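Local coordinates for protein aspartate aminotransferase, cytoplasmic (Schizosaccharomyces pombe 972h-, PDB 6JPK) that catalyses the pyridoxal-phosphate-dependent transfer of an amino group between L-aspartate and 2-oxoglutarate, giving oxaloacetate and L-glutamate, at residues S57-V60 against E61-S65; P92-S96 against E97-A101; W138-H141 against R142-W145. The protein carries 1 engineered substitution. All coordinates share one frame; numbering follows the deposited sequence.

The three contacts are local and follow one another along the chain without touching. Interaction 1 ends helix 51-62, which packs on helix 297-308. Interaction 2 closes the short helix 93-96 and leads into strand 100-106, while interaction 3 starts helix 140-147, between strands 131-135 and 152-159; these strands belong to the same mixed sheet. Centres of interactions 1 and 2 are about 29 Å apart, those of 2 and 3 about 30 Å, and those of 1 and 3 about 37 Å. Interaction 3 lies nearest the middle of the subunit and holds a probable substrate-binding residue; interactions 1 and 3 also meet the second subunit of the homodimer.

Interaction 1: residues S57-V60 against E61-S65; sequences SKIV and EEQAS
Glu61 N donates to Ser57 O at 3.0 Å, a regular helical bond, whereas at the next residue Glu62 N divides two weak bonds between Lys58 O and Ile59 O, and Gln63 N closes a tighter turn on Val60 O at 3.1 Å. The Glu61 side chain leaves between its backbone N and carbonyl carbon (chi1 88°) and runs back alongside Lys58, both pointing the same way. Its OE2 rests 3.4 Å from Lys58 CD, yet Lys58 NZ stays 5.4 Å from Glu61 OE2, too far for a salt bridge, though the opposite charges would probably attract weakly.

These residues form the C-terminal end of helix 51-62, where Gln63 leaves helical geometry. Its extended side chain folds back under the last turn, with Gln63 OE1 3.7 Å from Val60 CA and Gln63 NE2 4.0 Å from Ile59 CG2. Glutamine suits this place because its methylene groups lie against the last turn while its amide nitrogen reaches Glu305 in a weak bond. Compact Val60 and Ser57 turn inward against helix 297-308, and the buried Ser57 OG is satisfied by Lys54 O. Glu61 also lies close to Glu61 of the second subunit, a like-charge approach that would probably raise the pKa of one carboxylate.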
loop_
_atom_site.group_PDB
_atom_site.type_symbol
_atom_site.label_atom_id
_atom_site.label_comp_id
_atom_site.label_asym_id
_atom_site.label_seq_id
_atom_site.Cartn_x
_atom_site.Cartn_y
_atom_site.Cartn_z
ATOM N N SER A 57 5.876 -0.483 20.492
ATOM C CA SER A 57 6.347 -1.563 19.633
ATOM C C SER A 57 7.005 -2.675 20.445
ATOM O O SER A 57 6.833 -3.853 20.119
ATOM C CB SER A 57 7.288 -1.027 18.534
ATOM O OG SER A 57 8.480 -0.483 19.046
ATOM N N LYS A 58 7.705 -2.333 21.533
ATOM C CA LYS A 58 8.259 -3.362 22.415
ATOM C C LYS A 58 7.158 -4.187 23.076
ATOM O O LYS A 58 7.269 -5.417 23.183
ATOM C CB LYS A 58 9.143 -2.722 23.491
ATOM C CG LYS A 58 10.423 -2.069 22.960
ATOM C CD LYS A 58 11.338 -3.091 22.293
ATOM C CE LYS A 58 12.730 -2.511 22.040
ATOM N NZ LYS A 58 13.370 -2.023 23.291
ATOM N N ILE A 59 6.109 -3.523 23.558
ATOM C CA ILE A 59 4.983 -4.221 24.174
ATOM C C ILE A 59 4.323 -5.155 23.170
ATOM O O ILE A 59 4.018 -6.316 23.481
ATOM C CB ILE A 59 3.980 -3.201 24.752
ATOM C CG1 ILE A 59 4.589 -2.496 25.965
ATOM C CG2 ILE A 59 2.648 -3.893 25.144
ATOM C CD1 ILE A 59 3.826 -1.243 26.404
ATOM N N VAL A 60 4.111 -4.674 21.945
ATOM C CA VAL A 60 3.394 -5.462 20.942
ATOM C C VAL A 60 4.193 -6.704 20.557
ATOM O O VAL A 60 3.631 -7.798 20.411
ATOM C CB VAL A 60 3.064 -4.583 19.724
ATOM C CG1 VAL A 60 2.791 -5.437 18.488
ATOM C CG2 VAL A 60 1.853 -3.698 20.043
ATOM N N GLU A 61 5.513 -6.573 20.424
ATOM C CA GLU A 61 6.292 -7.702 19.926
ATOM C C GLU A 61 6.342 -8.843 20.936
ATOM O O GLU A 61 6.488 -10.005 20.545
ATOM C CB GLU A 61 7.704 -7.244 19.540
ATOM C CG GLU A 61 8.729 -7.275 20.669
ATOM C CD GLU A 61 9.962 -6.432 20.358
ATOM O OE1 GLU A 61 10.030 -5.863 19.242
ATOM O OE2 GLU A 61 10.855 -6.328 21.235
ATOM N N GLU A 62 6.191 -8.541 22.226
ATOM C CA GLU A 62 6.206 -9.560 23.265
ATOM C C GLU A 62 4.844 -10.187 23.500
ATOM O O GLU A 62 4.748 -11.156 24.261
ATOM C CB GLU A 62 6.710 -8.963 24.583
ATOM C CG GLU A 62 8.141 -8.481 24.526
ATOM C CD GLU A 62 9.137 -9.621 24.596
ATOM O OE1 GLU A 62 8.786 -10.687 25.154
ATOM O OE2 GLU A 62 10.270 -9.451 24.093
ATOM N N GLN A 63 3.792 -9.646 22.897
ATOM C CA GLN A 63 2.455 -10.168 23.143
ATOM C C GLN A 63 2.333 -11.586 22.604
ATOM O O GLN A 63 2.873 -11.916 21.543
ATOM C CB GLN A 63 1.397 -9.259 22.511
ATOM C CG GLN A 63 1.046 -8.075 23.401
ATOM C CD GLN A 63 0.262 -6.996 22.686
ATOM O OE1 GLN A 63 0.118 -7.018 21.462
ATOM N NE2 GLN A 63 -0.238 -6.029 23.450
ATOM N N ALA A 64 1.621 -12.428 23.354
ATOM C CA ALA A 64 1.492 -13.828 22.971
ATOM C C ALA A 64 0.841 -13.979 21.600
ATOM O O ALA A 64 1.209 -14.878 20.837
ATOM C CB ALA A 64 0.695 -14.585 24.033
ATOM N N SER A 65 -0.103 -13.102 21.262
ATOM C CA SER A 65 -0.856 -13.181 20.017
ATOM C C SER A 65 -0.147 -12.551 18.818
ATOM O O SER A 65 -0.733 -12.513 17.731
ATOM C CB SER A 65 -2.209 -12.496 20.191
ATOM O OG SER A 65 -2.032 -11.101 20.370
#

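Interaction 2: residues P92-S96 against E97-A101; sequences PHLLS and EDRVA
Arg99 NH1 comes to the edge of the His93 ring, 3.9 Å from His93 CD2, and is gripped twice: by a straight but weak salt-bridge bond to Glu97 OE1 (3.3 Å, 174°) and by a water that accepts from it. The same water lies in the plane of the imidazole, 2.7 Å from His93 NE2, and so bridges the imidazole and the guanidinium. Leu94 CD2 sits over the centre of the guanidinium face, 3.7 Å above its plane, an apolar lid on a flat group whose charge is served at its edge. A bend at chi3 (57°) turns the Arg99 head to this place, where NE also reaches Ala271 O.

The backbone beneath is a Schellman motif ending helix 93-96. Asp98 takes positive phi, Asp98 N bonds to Leu95 O at 2.8 Å, and Arg99 N meets Leu94 O almost head-on at 3.0 Å. The chain then enters strand 100-106, with Val100 CG2 packed 3.9 Å from Leu94 CB. Asp98 turns from the helix to pair with Lys277. Glu97 OE2, lying 3.6 Å from His93 CD2, would probably help stabilise a protonated imidazole, whereas the neighbouring arginine would oppose it.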
loop_
_atom_site.group_PDB
_atom_site.type_symbol
_atom_site.label_atom_id
_atom_site.label_comp_id
_atom_site.label_asym_id
_atom_site.label_seq_id
_atom_site.Cartn_x
_atom_site.Cartn_y
_atom_site.Cartn_z
ATOM N N PRO A 92 -18.567 11.229 20.110
ATOM C CA PRO A 92 -18.519 9.757 20.145
ATOM C C PRO A 92 -19.753 9.089 19.558
ATOM O O PRO A 92 -19.682 7.900 19.216
ATOM C CB PRO A 92 -18.372 9.443 21.644
ATOM C CG PRO A 92 -18.994 10.633 22.341
ATOM C CD PRO A 92 -18.648 11.817 21.465
ATOM N N HIS A 93 -20.876 9.811 19.428
ATOM C CA HIS A 93 -22.091 9.211 18.876
ATOM C C HIS A 93 -21.918 8.778 17.423
ATOM O O HIS A 93 -22.658 7.901 16.964
ATOM C CB HIS A 93 -23.268 10.189 18.972
ATOM C CG HIS A 93 -23.158 11.342 18.025
ATOM N ND1 HIS A 93 -22.348 12.431 18.270
ATOM C CD2 HIS A 93 -23.732 11.563 16.816
ATOM C CE1 HIS A 93 -22.438 13.278 17.257
ATOM N NE2 HIS A 93 -23.269 12.774 16.362
ATOM N N LEU A 94 -20.972 9.371 16.683
ATOM C CA LEU A 94 -20.747 8.934 15.302
ATOM C C LEU A 94 -20.287 7.487 15.255
ATOM O O LEU A 94 -20.696 6.723 14.370
ATOM C CB LEU A 94 -19.720 9.828 14.605
ATOM C CG LEU A 94 -20.062 11.313 14.484
ATOM C CD1 LEU A 94 -18.830 12.097 13.990
ATOM C CD2 LEU A 94 -21.269 11.545 13.569
ATOM N N LEU A 95 -19.453 7.085 16.218
ATOM C CA LEU A 95 -18.998 5.698 16.292
ATOM C C LEU A 95 -20.089 4.779 16.831
ATOM O O LEU A 95 -20.381 3.733 16.237
ATOM C CB LEU A 95 -17.757 5.596 17.175
ATOM C CG LEU A 95 -16.383 5.995 16.633
ATOM C CD1 LEU A 95 -16.042 5.123 15.433
ATOM C CD2 LEU A 95 -16.329 7.476 16.299
ATOM N N SER A 96 -20.684 5.138 17.974
ATOM C CA SER A 96 -21.611 4.221 18.627
ATOM C C SER A 96 -22.885 4.029 17.810
ATOM O O SER A 96 -23.499 2.959 17.871
ATOM C CB SER A 96 -21.928 4.704 20.052
ATOM O OG SER A 96 -22.565 5.965 20.068
ATOM N N GLU A 97 -23.286 5.025 17.020
ATOM C CA GLU A 97 -24.373 4.825 16.068
ATOM C C GLU A 97 -23.939 4.079 14.810
ATOM O O GLU A 97 -24.770 3.874 13.921
ATOM C CB GLU A 97 -24.989 6.170 15.670
ATOM C CG GLU A 97 -25.705 6.896 16.807
ATOM C CD GLU A 97 -26.186 8.291 16.406
ATOM O OE1 GLU A 97 -26.391 8.527 15.191
ATOM O OE2 GLU A 97 -26.361 9.153 17.300
ATOM N N ASP A 98 -22.663 3.694 14.694
ATOM C CA ASP A 98 -22.185 2.916 13.543
ATOM C C ASP A 98 -22.299 3.720 12.246
ATOM O O ASP A 98 -22.690 3.196 11.199
ATOM C CB ASP A 98 -22.942 1.581 13.433
ATOM C CG ASP A 98 -22.270 0.585 12.493
ATOM O OD1 ASP A 98 -21.023 0.503 12.494
ATOM O OD2 ASP A 98 -22.998 -0.132 11.767
ATOM N N ARG A 99 -21.958 5.005 12.307
ATOM C CA ARG A 99 -22.068 5.882 11.148
ATOM C C ARG A 99 -20.741 6.155 10.438
ATOM O O ARG A 99 -20.740 6.861 9.423
ATOM C CB ARG A 99 -22.709 7.212 11.561
ATOM C CG ARG A 99 -24.232 7.146 11.729
ATOM C CD ARG A 99 -24.768 8.407 12.418
ATOM N NE ARG A 99 -24.408 9.615 11.686
ATOM C CZ ARG A 99 -24.649 10.849 12.118
ATOM N NH1 ARG A 99 -25.256 11.038 13.294
ATOM N NH2 ARG A 99 -24.284 11.890 11.376
ATOM N N VAL A 100 -19.614 5.626 10.915
ATOM C CA VAL A 100 -18.317 5.913 10.299
ATOM C C VAL A 100 -17.822 4.651 9.605
ATOM O O VAL A 100 -17.668 3.602 10.243
ATOM C CB VAL A 100 -17.289 6.426 11.325
ATOM C CG1 VAL A 100 -15.969 6.789 10.634
ATOM C CG2 VAL A 100 -17.825 7.634 12.065
ATOM N N ALA A 101 -17.603 4.739 8.293
ATOM C CA ALA A 101 -16.950 3.677 7.531
ATOM C C ALA A 101 -15.458 3.986 7.512
ATOM O O ALA A 101 -15.044 5.002 6.955
ATOM C CB ALA A 101 -17.510 3.589 6.111
HETATM O O HOH W 1 -24.423 13.951 14.203
#

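Interaction 3: residues W138-H141 against R142-W145; sequences WPVH and RTLW
His141, Val140 and Arg142 carry most of the contact in the first turn of helix 140-147, the helix of a beta-alpha-beta unit between strands 131-135 and 152-159 in the large domain of this fold-type I aminotransferase. Arg142 N bonds to Pro139 O at 3.2 Å, from above the carbonyl plane, and Leu144 N to Val140 O at 2.9 Å; proline, which has no N-H to offer, fits well at such a start.

Val140 has CG1 anti to the backbone N (chi1 174°), which sends this methyl along the helix to within 4.1 Å of Leu144 CB. On its other side Val140 CB lies 3.6 Å above the Trp138 ring plane, toward the rim. Trp138 probably binds L-aspartate, so the valine packs against the face of an indole that probably lines the substrate site. His141 NE2 stands at the edge of that same indole, in its plane. Both imidazole nitrogens are bonded, NE2 to Asp219 and ND1 to Thr137, fixing the ring's rotation in this buried place.

Arg142 runs from the turn over strands 131-135 and 152-159. Its side chain touches Ile133, Val152 and Thr154, and a bend at chi3 (-67°) carries the guanidinium to a salt bridge with Glu146. Thr143, smaller and polar, hydrogen-bonds Asn290 of the second subunit, tying the helix to the dimer interface.

Trp145 fills the space among Ala116, Val131, Val152 and Leu184; an alanine here would probably open a gap among these residues and leave His141 O without its aromatic C-H neighbour. That neighbour is Trp145 CD1, which brings the ring edge to within 3.1 Å of His141 O, the oxygen lying near the indole plane.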
loop_
_atom_site.group_PDB
_atom_site.type_symbol
_atom_site.label_atom_id
_atom_site.label_comp_id
_atom_site.label_asym_id
_atom_site.label_seq_id
_atom_site.Cartn_x
_atom_site.Cartn_y
_atom_site.Cartn_z
ATOM N N TRP A 138 -0.115 20.503 -1.222
ATOM C CA TRP A 138 0.695 19.323 -1.484
ATOM C C TRP A 138 0.505 18.879 -2.937
ATOM O O TRP A 138 -0.633 18.591 -3.343
ATOM C CB TRP A 138 0.286 18.214 -0.519
ATOM C CG TRP A 138 1.110 16.987 -0.604
ATOM C CD1 TRP A 138 2.460 16.909 -0.796
ATOM C CD2 TRP A 138 0.637 15.641 -0.505
ATOM N NE1 TRP A 138 2.857 15.592 -0.819
ATOM C CE2 TRP A 138 1.755 14.794 -0.642
ATOM C CE3 TRP A 138 -0.626 15.068 -0.308
ATOM C CZ2 TRP A 138 1.649 13.402 -0.589
ATOM C CZ3 TRP A 138 -0.728 13.686 -0.254
ATOM C CH2 TRP A 138 0.402 12.871 -0.396
ATOM N N PRO A 139 1.569 18.840 -3.751
ATOM C CA PRO A 139 1.385 18.654 -5.208
ATOM C C PRO A 139 0.726 17.337 -5.598
ATOM O O PRO A 139 0.102 17.263 -6.666
ATOM C CB PRO A 139 2.817 18.744 -5.762
ATOM C CG PRO A 139 3.592 19.501 -4.697
ATOM C CD PRO A 139 2.983 19.055 -3.390
ATOM N N VAL A 140 0.825 16.302 -4.764
ATOM C CA VAL A 140 0.142 15.051 -5.068
ATOM C C VAL A 140 -1.376 15.204 -5.026
ATOM O O VAL A 140 -2.088 14.401 -5.632
ATOM C CB VAL A 140 0.646 13.949 -4.113
ATOM C CG1 VAL A 140 -0.134 12.670 -4.288
ATOM C CG2 VAL A 140 2.127 13.686 -4.383
ATOM N N HIS A 141 -1.907 16.217 -4.336
ATOM C CA HIS A 141 -3.358 16.400 -4.351
ATOM C C HIS A 141 -3.870 16.575 -5.774
ATOM O O HIS A 141 -4.937 16.058 -6.122
ATOM C CB HIS A 141 -3.770 17.595 -3.491
ATOM C CG HIS A 141 -3.859 17.287 -2.027
ATOM N ND1 HIS A 141 -4.032 18.265 -1.069
ATOM C CD2 HIS A 141 -3.802 16.111 -1.359
ATOM C CE1 HIS A 141 -4.066 17.703 0.127
ATOM N NE2 HIS A 141 -3.932 16.397 -0.023
ATOM N N ARG A 142 -3.120 17.282 -6.619
ATOM C CA ARG A 142 -3.584 17.493 -7.984
ATOM C C ARG A 142 -3.430 16.233 -8.827
ATOM O O ARG A 142 -4.392 15.779 -9.448
ATOM C CB ARG A 142 -2.841 18.656 -8.646
ATOM C CG ARG A 142 -3.126 18.725 -10.147
ATOM C CD ARG A 142 -2.437 19.908 -10.840
ATOM N NE ARG A 142 -2.989 21.189 -10.393
ATOM C CZ ARG A 142 -4.042 21.798 -10.932
ATOM N NH1 ARG A 142 -4.706 21.260 -11.960
ATOM N NH2 ARG A 142 -4.434 22.964 -10.438
ATOM N N THR A 143 -2.222 15.655 -8.864
ATOM C CA THR A 143 -1.976 14.534 -9.769
ATOM C C THR A 143 -2.756 13.294 -9.356
ATOM O O THR A 143 -3.213 12.544 -10.218
ATOM C CB THR A 143 -0.473 14.213 -9.849
ATOM O OG1 THR A 143 0.052 13.980 -8.537
ATOM C CG2 THR A 143 0.284 15.367 -10.475
ATOM N N LEU A 144 -2.943 13.068 -8.057
ATOM C CA LEU A 144 -3.695 11.886 -7.642
ATOM C C LEU A 144 -5.120 11.927 -8.184
ATOM O O LEU A 144 -5.634 10.915 -8.685
ATOM C CB LEU A 144 -3.680 11.772 -6.114
ATOM C CG LEU A 144 -4.417 10.596 -5.469
ATOM C CD1 LEU A 144 -3.674 10.107 -4.216
ATOM C CD2 LEU A 144 -5.865 10.965 -5.125
ATOM N N TRP A 145 -5.766 13.103 -8.117
ATOM C CA TRP A 145 -7.145 13.225 -8.576
ATOM C C TRP A 145 -7.222 13.228 -10.093
ATOM O O TRP A 145 -8.113 12.590 -10.668
ATOM C CB TRP A 145 -7.790 14.493 -8.002
ATOM C CG TRP A 145 -8.224 14.324 -6.574
ATOM C CD1 TRP A 145 -7.449 14.436 -5.460
ATOM C CD2 TRP A 145 -9.544 14.012 -6.114
ATOM N NE1 TRP A 145 -8.202 14.207 -4.329
ATOM C CE2 TRP A 145 -9.490 13.938 -4.705
ATOM C CE3 TRP A 145 -10.764 13.776 -6.757
ATOM C CZ2 TRP A 145 -10.604 13.649 -3.930
ATOM C CZ3 TRP A 145 -11.877 13.488 -5.980
ATOM C CH2 TRP A 145 -11.788 13.431 -4.582
#